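Local coordinates for protein beta-galactosidase/beta-glucuronidase (Faecalibacterium prausnitzii L2-6, PDB 6MVF) that binds flavin mononucleotide and, as a member of glycoside hydrolase family 2, probably acts as a beta-glucuronidase, at residues S300-K305 against L334-H339; L312-H317 against S340-D345; Q322-L327 against W533-F538. All blocks are in the same frame, centred on the assembly; numbering follows the deposited sequence.

In the fold
The three contacts lie in the TIM barrel domain, with their segments interleaved along the chain. Contact 1 joins two loops that follow barrel strands, and its centre is about 11 Å from the centre of each of the others. R301 NH2 reaches H317 ND1 of contact 2 at 3.1 Å, a probable hydrogen bond, while S300 O probably accepts from M535 N of contact 3 at 2.9 Å. Contacts 2 and 3 both use helix 314-327, one near its start and the other near its end, with centres about 14 Å apart. The side chain of Q338 in contact 1 is about 12 Å from the bound FMN; contacts 2 and 3 lie away from that site.

Contact 1. Residues S300-K305 against L334-H339; sequences SRHQDK and LAHYQH
Y337 and Q303 both set CG between the backbone N and the carbonyl carbon, with chi1 at 37° and 75°, and this lays the glutamine chain against the phenol. They belong to the loops after strands 292-300 and 331-334, parallel neighbours in the TIM barrel, at the strand ends where such barrels carry their active sites. The Y337 hydroxyl is the hub. Y337 OH lies at the edge of the H302 ring, 2.7 Å from H302 ND1 in a nearly straight hydrogen bond (173°) that either could donate, and it accepts from Q303 N at 3.1 Å. The extended Q303 chain brings its CD to 3.4 Å from Y337 CE1, then hands OE1 to R161. H302 also comes obliquely against H336, CE1 to CD2 4.0 Å; with Y337 the two form an aromatic cluster, and H336 ND1 is hydrogen-bonded to E357 OE2. R301, bent at its second torsion, gives a weak hydrogen bond from NH1 to H339 ND1 (3.2 Å), while its NH2 makes a salt bridge with D320. L334 CD2 sits over the centre of the H339 ring, whose rotation is fixed by a hydrogen bond from H339 NE2 to A335 O, 2.9 Å long.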
loop_
_atom_site.group_PDB
_atom_site.type_symbol
_atom_site.label_atom_id
_atom_site.label_comp_id
_atom_site.label_asym_id
_atom_site.label_seq_id
_atom_site.Cartn_x
_atom_site.Cartn_y
_atom_site.Cartn_z
ATOM N N SER A 300 -21.236 -9.939 24.121
ATOM C CA SER A 300 -19.999 -9.752 24.861
ATOM C C SER A 300 -18.857 -10.322 24.042
ATOM O O SER A 300 -19.073 -11.113 23.119
ATOM C CB SER A 300 -20.070 -10.431 26.227
ATOM O OG SER A 300 -21.064 -9.803 27.037
ATOM N N ARG A 301 -17.633 -9.910 24.383
ATOM C CA ARG A 301 -16.449 -10.297 23.620
ATOM C C ARG A 301 -15.266 -10.402 24.565
ATOM O O ARG A 301 -14.941 -9.429 25.248
ATOM C CB ARG A 301 -16.167 -9.271 22.508
ATOM C CG ARG A 301 -14.987 -9.594 21.581
ATOM C CD ARG A 301 -13.790 -8.664 21.802
ATOM N NE ARG A 301 -12.662 -9.018 20.941
ATOM C CZ ARG A 301 -11.466 -8.422 20.961
ATOM N NH1 ARG A 301 -11.217 -7.426 21.808
ATOM N NH2 ARG A 301 -10.517 -8.808 20.114
ATOM N N HIS A 302 -14.631 -11.574 24.610
ATOM C CA HIS A 302 -13.363 -11.769 25.304
ATOM C C HIS A 302 -12.197 -11.456 24.350
ATOM O O HIS A 302 -12.393 -11.300 23.141
ATOM C CB HIS A 302 -13.281 -13.193 25.846
ATOM C CG HIS A 302 -13.657 -13.316 27.286
ATOM N ND1 HIS A 302 -13.025 -12.603 28.281
ATOM C CD2 HIS A 302 -14.583 -14.086 27.904
ATOM C CE1 HIS A 302 -13.559 -12.913 29.449
ATOM N NE2 HIS A 302 -14.501 -13.819 29.250
ATOM N N GLN A 303 -10.968 -11.352 24.897
ATOM C CA GLN A 303 -9.842 -10.826 24.116
ATOM C C GLN A 303 -8.830 -11.899 23.658
ATOM O O GLN A 303 -7.638 -11.619 23.502
ATOM C CB GLN A 303 -9.139 -9.713 24.893
ATOM C CG GLN A 303 -8.286 -10.169 26.039
ATOM C CD GLN A 303 -7.577 -9.012 26.739
ATOM O OE1 GLN A 303 -7.519 -7.900 26.223
ATOM N NE2 GLN A 303 -7.032 -9.280 27.926
ATOM N N ASP A 304 -9.279 -13.114 23.367
ATOM C CA ASP A 304 -8.357 -14.174 23.005
ATOM C C ASP A 304 -8.720 -14.743 21.638
ATOM O O ASP A 304 -9.783 -14.458 21.086
ATOM C CB ASP A 304 -8.320 -15.276 24.087
ATOM C CG ASP A 304 -9.684 -15.964 24.323
ATOM O OD1 ASP A 304 -10.717 -15.540 23.755
ATOM O OD2 ASP A 304 -9.713 -16.947 25.092
ATOM N N LYS A 305 -7.811 -15.549 21.082
ATOM C CA LYS A 305 -8.010 -16.148 19.763
ATOM C C LYS A 305 -7.225 -17.448 19.698
ATOM O O LYS A 305 -6.214 -17.594 20.386
ATOM C CB LYS A 305 -7.563 -15.196 18.659
ATOM C CG LYS A 305 -8.166 -15.446 17.309
ATOM C CD LYS A 305 -7.790 -14.287 16.364
ATOM C CE LYS A 305 -8.274 -14.545 14.959
ATOM N NZ LYS A 305 -8.146 -13.352 14.078
ATOM N N LEU A 334 -17.703 -5.342 26.879
ATOM C CA LEU A 334 -16.289 -5.704 26.814
ATOM C C LEU A 334 -15.833 -6.287 28.155
ATOM O O LEU A 334 -15.057 -5.699 28.911
ATOM C CB LEU A 334 -15.468 -4.491 26.394
ATOM C CG LEU A 334 -15.579 -4.370 24.879
ATOM C CD1 LEU A 334 -14.765 -3.217 24.351
ATOM C CD2 LEU A 334 -15.157 -5.695 24.222
ATOM N N ALA A 335 -16.328 -7.487 28.433
ATOM C CA ALA A 335 -16.018 -8.157 29.686
ATOM C C ALA A 335 -14.643 -8.829 29.592
ATOM O O ALA A 335 -14.143 -9.081 28.498
ATOM C CB ALA A 335 -17.124 -9.170 30.007
ATOM N N HIS A 336 -14.007 -9.103 30.742
ATOM C CA HIS A 336 -14.408 -8.686 32.097
ATOM C C HIS A 336 -13.342 -7.751 32.644
ATOM O O HIS A 336 -13.007 -7.808 33.822
ATOM C CB HIS A 336 -14.527 -9.867 33.077
ATOM C CG HIS A 336 -15.749 -10.719 32.908
ATOM N ND1 HIS A 336 -17.027 -10.261 33.160
ATOM C CD2 HIS A 336 -15.881 -12.027 32.573
ATOM C CE1 HIS A 336 -17.893 -11.239 32.959
ATOM N NE2 HIS A 336 -17.224 -12.322 32.601
ATOM N N TYR A 337 -12.787 -6.910 31.785
ATOM C CA TYR A 337 -11.564 -6.183 32.106
ATOM C C TYR A 337 -11.425 -5.079 31.070
ATOM O O TYR A 337 -12.265 -4.934 30.177
ATOM C CB TYR A 337 -10.361 -7.129 32.112
ATOM C CG TYR A 337 -10.486 -8.160 31.023
ATOM C CD1 TYR A 337 -10.236 -7.823 29.689
ATOM C CD2 TYR A 337 -10.884 -9.454 31.312
ATOM C CE1 TYR A 337 -10.366 -8.764 28.677
ATOM C CE2 TYR A 337 -11.028 -10.406 30.304
ATOM C CZ TYR A 337 -10.767 -10.061 28.987
ATOM O OH TYR A 337 -10.905 -11.001 27.979
ATOM N N GLN A 338 -10.372 -4.290 31.202
ATOM C CA GLN A 338 -10.081 -3.275 30.201
ATOM C C GLN A 338 -9.554 -3.948 28.934
ATOM O O GLN A 338 -8.724 -4.860 29.004
ATOM C CB GLN A 338 -9.073 -2.278 30.760
ATOM C CG GLN A 338 -8.537 -1.298 29.770
ATOM C CD GLN A 338 -7.756 -0.206 30.460
ATOM O OE1 GLN A 338 -8.023 0.126 31.616
ATOM N NE2 GLN A 338 -6.778 0.352 29.764
ATOM N N HIS A 339 -10.083 -3.548 27.779
ATOM C CA HIS A 339 -9.634 -4.141 26.529
ATOM C C HIS A 339 -8.530 -3.288 25.881
ATOM O O HIS A 339 -8.012 -2.325 26.460
ATOM C CB HIS A 339 -10.824 -4.352 25.591
ATOM C CG HIS A 339 -11.578 -5.623 25.845
ATOM N ND1 HIS A 339 -11.697 -6.619 24.899
ATOM C CD2 HIS A 339 -12.244 -6.062 26.938
ATOM C CE1 HIS A 339 -12.409 -7.613 25.399
ATOM N NE2 HIS A 339 -12.750 -7.301 26.633
#

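Contact 2. Residues L312-H317 against S340-D345; sequences LTVEDH and SQDFYD
H317 and V314 pack against S340, D342 and F343 where two outer helices of the TIM barrel, 314-327 and 341-350, come together by their opening turns. It is a helix-to-helix contact made by packing alone between these segments, with a histidine at its centre. H317 has CG anti to its carbonyl carbon (chi1 -65°), which places the imidazole between the two helix starts. There S340 CB lies over one face of the ring, 3.4 Å from H317 NE2, and D342 CB approaches more obliquely, 3.5 Å from H317 CD2. R301 NH2, from the neighbouring loop, probably hydrogen-bonds to H317 ND1. Further along, the F343 ring comes up to the H317 backbone, with F343 CD1 3.6 Å from H317 O. V314 closes the outer edge of the contact: it stands across the end of D342, with V314 CG2 3.4 Å from the carboxylate carbon D342 CG.

Both helix starts are capped by side chains. D316 N donates to T313 OG1 at 3.3 Å and T313 N returns a bond to D316 OD2, a capping box; K305 and K308 each make a salt bridge to the same D316 carboxylate. In the other helix D342 N donates to S340 OG at 2.8 Å, so the residue whose CB covers the H317 ring is itself the N-cap. Strand 331-334 runs between the two helices in sequence, and F343 also packs on it through I332 and L334. Neighbouring helices packed side by side over parallel strands in this way are the outer layer of the beta-alpha-beta architecture of a TIM barrel.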
loop_
_atom_site.group_PDB
_atom_site.type_symbol
_atom_site.label_atom_id
_atom_site.label_comp_id
_atom_site.label_asym_id
_atom_site.label_seq_id
_atom_site.Cartn_x
_atom_site.Cartn_y
_atom_site.Cartn_z
ATOM N N LEU A 312 -3.140 -10.550 20.786
ATOM C CA LEU A 312 -3.808 -10.258 19.529
ATOM C C LEU A 312 -3.173 -9.054 18.846
ATOM O O LEU A 312 -2.621 -8.160 19.489
ATOM C CB LEU A 312 -5.301 -10.000 19.757
ATOM C CG LEU A 312 -6.274 -11.196 19.685
ATOM C CD1 LEU A 312 -5.920 -12.377 20.598
ATOM C CD2 LEU A 312 -7.690 -10.747 19.966
ATOM N N THR A 313 -3.234 -9.048 17.525
ATOM C CA THR A 313 -2.781 -7.893 16.779
ATOM C C THR A 313 -3.936 -6.917 16.562
ATOM O O THR A 313 -5.105 -7.208 16.840
ATOM C CB THR A 313 -2.187 -8.328 15.443
ATOM O OG1 THR A 313 -3.230 -8.837 14.603
ATOM C CG2 THR A 313 -1.151 -9.415 15.658
ATOM N N VAL A 314 -3.588 -5.739 16.052
ATOM C CA VAL A 314 -4.593 -4.744 15.702
ATOM C C VAL A 314 -5.572 -5.305 14.660
ATOM O O VAL A 314 -6.780 -5.031 14.713
ATOM C CB VAL A 314 -3.895 -3.446 15.229
ATOM C CG1 VAL A 314 -3.211 -3.633 13.850
ATOM C CG2 VAL A 314 -4.860 -2.279 15.185
ATOM N N GLU A 315 -5.075 -6.102 13.702
ATOM C CA GLU A 315 -5.964 -6.728 12.727
ATOM C C GLU A 315 -6.921 -7.688 13.400
ATOM O O GLU A 315 -8.074 -7.829 12.970
ATOM C CB GLU A 315 -5.177 -7.480 11.653
ATOM C CG GLU A 315 -4.318 -6.626 10.777
ATOM C CD GLU A 315 -2.984 -6.286 11.422
ATOM O OE1 GLU A 315 -2.488 -7.080 12.271
ATOM O OE2 GLU A 315 -2.431 -5.216 11.075
ATOM N N ASP A 316 -6.464 -8.372 14.449
ATOM C CA ASP A 316 -7.364 -9.253 15.187
ATOM C C ASP A 316 -8.528 -8.465 15.770
ATOM O O ASP A 316 -9.687 -8.880 15.662
ATOM C CB ASP A 316 -6.615 -9.992 16.295
ATOM C CG ASP A 316 -5.573 -10.956 15.752
ATOM O OD1 ASP A 316 -5.829 -11.622 14.719
ATOM O OD2 ASP A 316 -4.476 -11.039 16.358
ATOM N N HIS A 317 -8.238 -7.316 16.376
ATOM C CA HIS A 317 -9.284 -6.566 17.057
ATOM C C HIS A 317 -10.317 -6.047 16.066
ATOM O O HIS A 317 -11.525 -6.220 16.270
ATOM C CB HIS A 317 -8.673 -5.418 17.859
ATOM C CG HIS A 317 -7.799 -5.872 18.984
ATOM N ND1 HIS A 317 -8.230 -6.759 19.951
ATOM C CD2 HIS A 317 -6.521 -5.553 19.306
ATOM C CE1 HIS A 317 -7.256 -6.963 20.819
ATOM N NE2 HIS A 317 -6.208 -6.244 20.451
ATOM N N SER A 340 -8.135 -3.681 24.671
ATOM C CA SER A 340 -7.095 -2.962 23.948
ATOM C C SER A 340 -7.599 -1.609 23.458
ATOM O O SER A 340 -8.748 -1.469 23.025
ATOM C CB SER A 340 -6.637 -3.792 22.758
ATOM O OG SER A 340 -5.894 -3.004 21.846
ATOM N N GLN A 341 -6.725 -0.607 23.494
ATOM C CA GLN A 341 -7.060 0.640 22.823
ATOM C C GLN A 341 -7.508 0.380 21.390
ATOM O O GLN A 341 -8.463 0.999 20.909
ATOM C CB GLN A 341 -5.883 1.603 22.876
ATOM C CG GLN A 341 -5.689 2.248 24.261
ATOM C CD GLN A 341 -6.998 2.739 24.847
ATOM O OE1 GLN A 341 -7.652 3.617 24.279
ATOM N NE2 GLN A 341 -7.410 2.140 25.973
ATOM N N ASP A 342 -6.892 -0.595 20.726
ATOM C CA ASP A 342 -7.337 -0.957 19.384
ATOM C C ASP A 342 -8.821 -1.305 19.356
ATOM O O ASP A 342 -9.548 -0.867 18.448
ATOM C CB ASP A 342 -6.507 -2.122 18.830
ATOM C CG ASP A 342 -5.047 -1.737 18.536
ATOM O OD1 ASP A 342 -4.720 -0.519 18.504
ATOM O OD2 ASP A 342 -4.224 -2.669 18.344
ATOM N N PHE A 343 -9.306 -2.084 20.333
ATOM C CA PHE A 343 -10.707 -2.474 20.197
ATOM C C PHE A 343 -11.645 -1.323 20.534
ATOM O O PHE A 343 -12.692 -1.184 19.891
ATOM C CB PHE A 343 -11.061 -3.716 21.030
ATOM C CG PHE A 343 -12.381 -4.345 20.616
ATOM C CD1 PHE A 343 -12.422 -5.318 19.617
ATOM C CD2 PHE A 343 -13.584 -3.915 21.164
ATOM C CE1 PHE A 343 -13.634 -5.875 19.194
ATOM C CE2 PHE A 343 -14.801 -4.480 20.745
ATOM C CZ PHE A 343 -14.820 -5.457 19.754
ATOM N N TYR A 344 -11.296 -0.482 21.520
ATOM C CA TYR A 344 -12.103 0.713 21.753
ATOM C C TYR A 344 -12.087 1.614 20.530
ATOM O O TYR A 344 -13.138 2.106 20.107
ATOM C CB TYR A 344 -11.635 1.479 22.989
ATOM C CG TYR A 344 -11.828 0.725 24.289
ATOM C CD1 TYR A 344 -13.082 0.278 24.681
ATOM C CD2 TYR A 344 -10.745 0.441 25.113
ATOM C CE1 TYR A 344 -13.250 -0.432 25.856
ATOM C CE2 TYR A 344 -10.899 -0.268 26.281
ATOM C CZ TYR A 344 -12.153 -0.704 26.655
ATOM O OH TYR A 344 -12.298 -1.411 27.824
ATOM N N ASP A 345 -10.912 1.793 19.915
ATOM C CA ASP A 345 -10.827 2.529 18.654
ATOM C C ASP A 345 -11.776 1.952 17.599
ATOM O O ASP A 345 -12.570 2.685 16.990
ATOM C CB ASP A 345 -9.386 2.513 18.143
ATOM C CG ASP A 345 -8.453 3.408 18.958
ATOM O OD1 ASP A 345 -8.953 4.366 19.599
ATOM O OD2 ASP A 345 -7.213 3.156 18.938
#

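Contact 3. Residues Q322-L327 against W533-F538; sequences QIIKEL and WNMFDF
I323, I324 and L327 of helix 314-327 take up two side chains, M535 and F536, from the loop that follows barrel strand 529-532. The loop begins with W533, whose indole meets the rings of H302 and H336. A cis peptide links it to N534, consistent with the non-proline cis peptide known after the last barrel strand in clan GH-A glycosidases. N534 makes an Asx turn: its OD1 accepts from F536 N at 3.2 Å, in the carbonyl plane and on a lone pair.

M535 carries most of the contact, touching all three helix residues. Its CG is anti to the backbone N (chi1 -177°), and a bend at the next torsion carries the thioether along the helix surface. M535 CG meets I324 CG1 at 3.6 Å, the two side chains running antiparallel alongside one another. The sulfur reaches L327 tip to tip, SD to CD2 3.7 Å, and the terminal methyl M535 CE stops 3.5 Å from I323 CG2. F536 follows, its ring lying beneath M535 CG, which is over the ring centre. The same ring brings CE1 to 4.3 Å from I323 CG2, and its CE2 lies equally far from I324 CD1, both obliquely; R561 adds a cation-pi contact. D537 pairs with K565 in a salt bridge, and F538 opens strand 538-540 beside H302.

Two further elements border the apolar patch: V299 of strand 292-300 touches I324 and L327, while helix 566-575 packs F568 onto both L327 and M535.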
loop_
_atom_site.group_PDB
_atom_site.type_symbol
_atom_site.label_atom_id
_atom_site.label_comp_id
_atom_site.label_asym_id
_atom_site.label_seq_id
_atom_site.Cartn_x
_atom_site.Cartn_y
_atom_site.Cartn_z
ATOM N N GLN A 322 -15.513 -6.095 13.012
ATOM C CA GLN A 322 -16.235 -6.201 11.748
ATOM C C GLN A 322 -17.185 -7.393 11.736
ATOM O O GLN A 322 -18.309 -7.291 11.230
ATOM C CB GLN A 322 -15.248 -6.271 10.583
ATOM C CG GLN A 322 -14.986 -4.905 9.973
ATOM C CD GLN A 322 -13.501 -4.589 9.751
ATOM O OE1 GLN A 322 -12.690 -5.488 9.463
ATOM N NE2 GLN A 322 -13.136 -3.298 9.883
ATOM N N ILE A 323 -16.764 -8.531 12.281
ATOM C CA ILE A 323 -17.683 -9.661 12.359
ATOM C C ILE A 323 -18.913 -9.293 13.185
ATOM O O ILE A 323 -20.056 -9.571 12.790
ATOM C CB ILE A 323 -16.966 -10.901 12.912
ATOM C CG1 ILE A 323 -15.980 -11.418 11.869
ATOM C CG2 ILE A 323 -17.982 -11.964 13.255
ATOM C CD1 ILE A 323 -14.945 -12.413 12.400
ATOM N N ILE A 324 -18.703 -8.599 14.309
ATOM C CA ILE A 324 -19.838 -8.219 15.144
ATOM C C ILE A 324 -20.717 -7.186 14.440
ATOM O O ILE A 324 -21.949 -7.219 14.582
ATOM C CB ILE A 324 -19.339 -7.735 16.513
ATOM C CG1 ILE A 324 -18.648 -8.901 17.238
ATOM C CG2 ILE A 324 -20.501 -7.179 17.344
ATOM C CD1 ILE A 324 -17.670 -8.463 18.296
ATOM N N LYS A 325 -20.116 -6.281 13.647
ATOM C CA LYS A 325 -20.894 -5.342 12.840
ATOM C C LYS A 325 -21.764 -6.060 11.811
ATOM O O LYS A 325 -22.940 -5.719 11.642
ATOM C CB LYS A 325 -19.976 -4.339 12.140
ATOM C CG LYS A 325 -20.726 -3.169 11.483
ATOM C CD LYS A 325 -21.137 -2.166 12.554
ATOM C CE LYS A 325 -21.962 -1.051 12.003
ATOM N NZ LYS A 325 -22.473 -0.222 13.101
ATOM N N GLU A 326 -21.206 -7.049 11.103
ATOM C CA GLU A 326 -21.995 -7.793 10.118
ATOM C C GLU A 326 -23.172 -8.514 10.762
ATOM O O GLU A 326 -24.196 -8.758 10.107
ATOM C CB GLU A 326 -21.111 -8.817 9.397
ATOM C CG GLU A 326 -20.031 -8.228 8.506
ATOM C CD GLU A 326 -18.898 -9.221 8.197
ATOM O OE1 GLU A 326 -17.869 -8.791 7.588
ATOM O OE2 GLU A 326 -19.040 -10.421 8.564
ATOM N N LEU A 327 -23.012 -8.908 12.028
ATOM C CA LEU A 327 -24.076 -9.547 12.783
ATOM C C LEU A 327 -25.275 -8.620 12.960
ATOM O O LEU A 327 -26.417 -9.088 13.041
ATOM C CB LEU A 327 -23.523 -9.992 14.142
ATOM C CG LEU A 327 -24.495 -10.684 15.089
ATOM C CD1 LEU A 327 -24.966 -12.008 14.494
ATOM C CD2 LEU A 327 -23.863 -10.874 16.445
ATOM N N TRP A 533 -23.886 -13.933 25.820
ATOM C CA TRP A 533 -22.651 -14.580 26.230
ATOM C C TRP A 533 -22.529 -15.815 25.351
ATOM O O TRP A 533 -23.354 -16.728 25.445
ATOM C CB TRP A 533 -22.678 -14.927 27.713
ATOM C CG TRP A 533 -21.325 -15.312 28.257
ATOM C CD1 TRP A 533 -20.864 -16.578 28.504
ATOM C CD2 TRP A 533 -20.265 -14.426 28.612
ATOM N NE1 TRP A 533 -19.587 -16.527 29.005
ATOM C CE2 TRP A 533 -19.193 -15.217 29.074
ATOM C CE3 TRP A 533 -20.124 -13.040 28.605
ATOM C CZ2 TRP A 533 -17.993 -14.668 29.501
ATOM C CZ3 TRP A 533 -18.938 -12.499 29.038
ATOM C CH2 TRP A 533 -17.886 -13.314 29.489
ATOM N N ASN A 534 -21.561 -15.823 24.434
ATOM C CA ASN A 534 -20.579 -14.771 24.175
ATOM C C ASN A 534 -20.481 -14.713 22.625
ATOM O O ASN A 534 -21.025 -15.590 21.951
ATOM C CB ASN A 534 -19.236 -15.121 24.876
ATOM C CG ASN A 534 -18.153 -14.059 24.705
ATOM O OD1 ASN A 534 -17.548 -13.939 23.645
ATOM N ND2 ASN A 534 -17.873 -13.316 25.774
ATOM N N MET A 535 -19.829 -13.689 22.053
ATOM C CA MET A 535 -19.710 -13.622 20.595
ATOM C C MET A 535 -18.911 -14.796 20.054
ATOM O O MET A 535 -19.282 -15.401 19.037
ATOM C CB MET A 535 -19.041 -12.314 20.157
ATOM C CG MET A 535 -18.958 -12.149 18.653
ATOM S SD MET A 535 -20.553 -12.007 17.789
ATOM C CE MET A 535 -20.037 -12.106 16.076
ATOM N N PHE A 536 -17.792 -15.106 20.707
ATOM C CA PHE A 536 -16.879 -16.149 20.284
ATOM C C PHE A 536 -16.683 -17.116 21.436
ATOM O O PHE A 536 -16.627 -16.689 22.595
ATOM C CB PHE A 536 -15.509 -15.585 19.888
ATOM C CG PHE A 536 -15.573 -14.461 18.922
ATOM C CD1 PHE A 536 -15.848 -14.698 17.573
ATOM C CD2 PHE A 536 -15.352 -13.166 19.345
ATOM C CE1 PHE A 536 -15.910 -13.643 16.665
ATOM C CE2 PHE A 536 -15.411 -12.093 18.439
ATOM C CZ PHE A 536 -15.695 -12.328 17.104
ATOM N N ASP A 537 -16.587 -18.417 21.115
ATOM C CA ASP A 537 -15.927 -19.350 22.011
ATOM C C ASP A 537 -14.638 -18.712 22.537
ATOM O O ASP A 537 -13.964 -17.959 21.827
ATOM C CB ASP A 537 -15.604 -20.655 21.278
ATOM C CG ASP A 537 -16.822 -21.280 20.539
ATOM O OD1 ASP A 537 -17.976 -21.186 21.002
ATOM O OD2 ASP A 537 -16.601 -21.906 19.475
ATOM N N PHE A 538 -14.297 -18.977 23.794
ATOM C CA PHE A 538 -13.084 -18.394 24.363
ATOM C C PHE A 538 -12.433 -19.425 25.279
ATOM O O PHE A 538 -13.053 -20.436 25.633
ATOM C CB PHE A 538 -13.384 -17.063 25.089
ATOM C CG PHE A 538 -14.386 -17.180 26.231
ATOM C CD1 PHE A 538 -15.742 -17.084 25.999
ATOM C CD2 PHE A 538 -13.962 -17.366 27.533
ATOM C CE1 PHE A 538 -16.655 -17.182 27.032
ATOM C CE2 PHE A 538 -14.869 -17.443 28.565
ATOM C CZ PHE A 538 -16.215 -17.355 28.316
#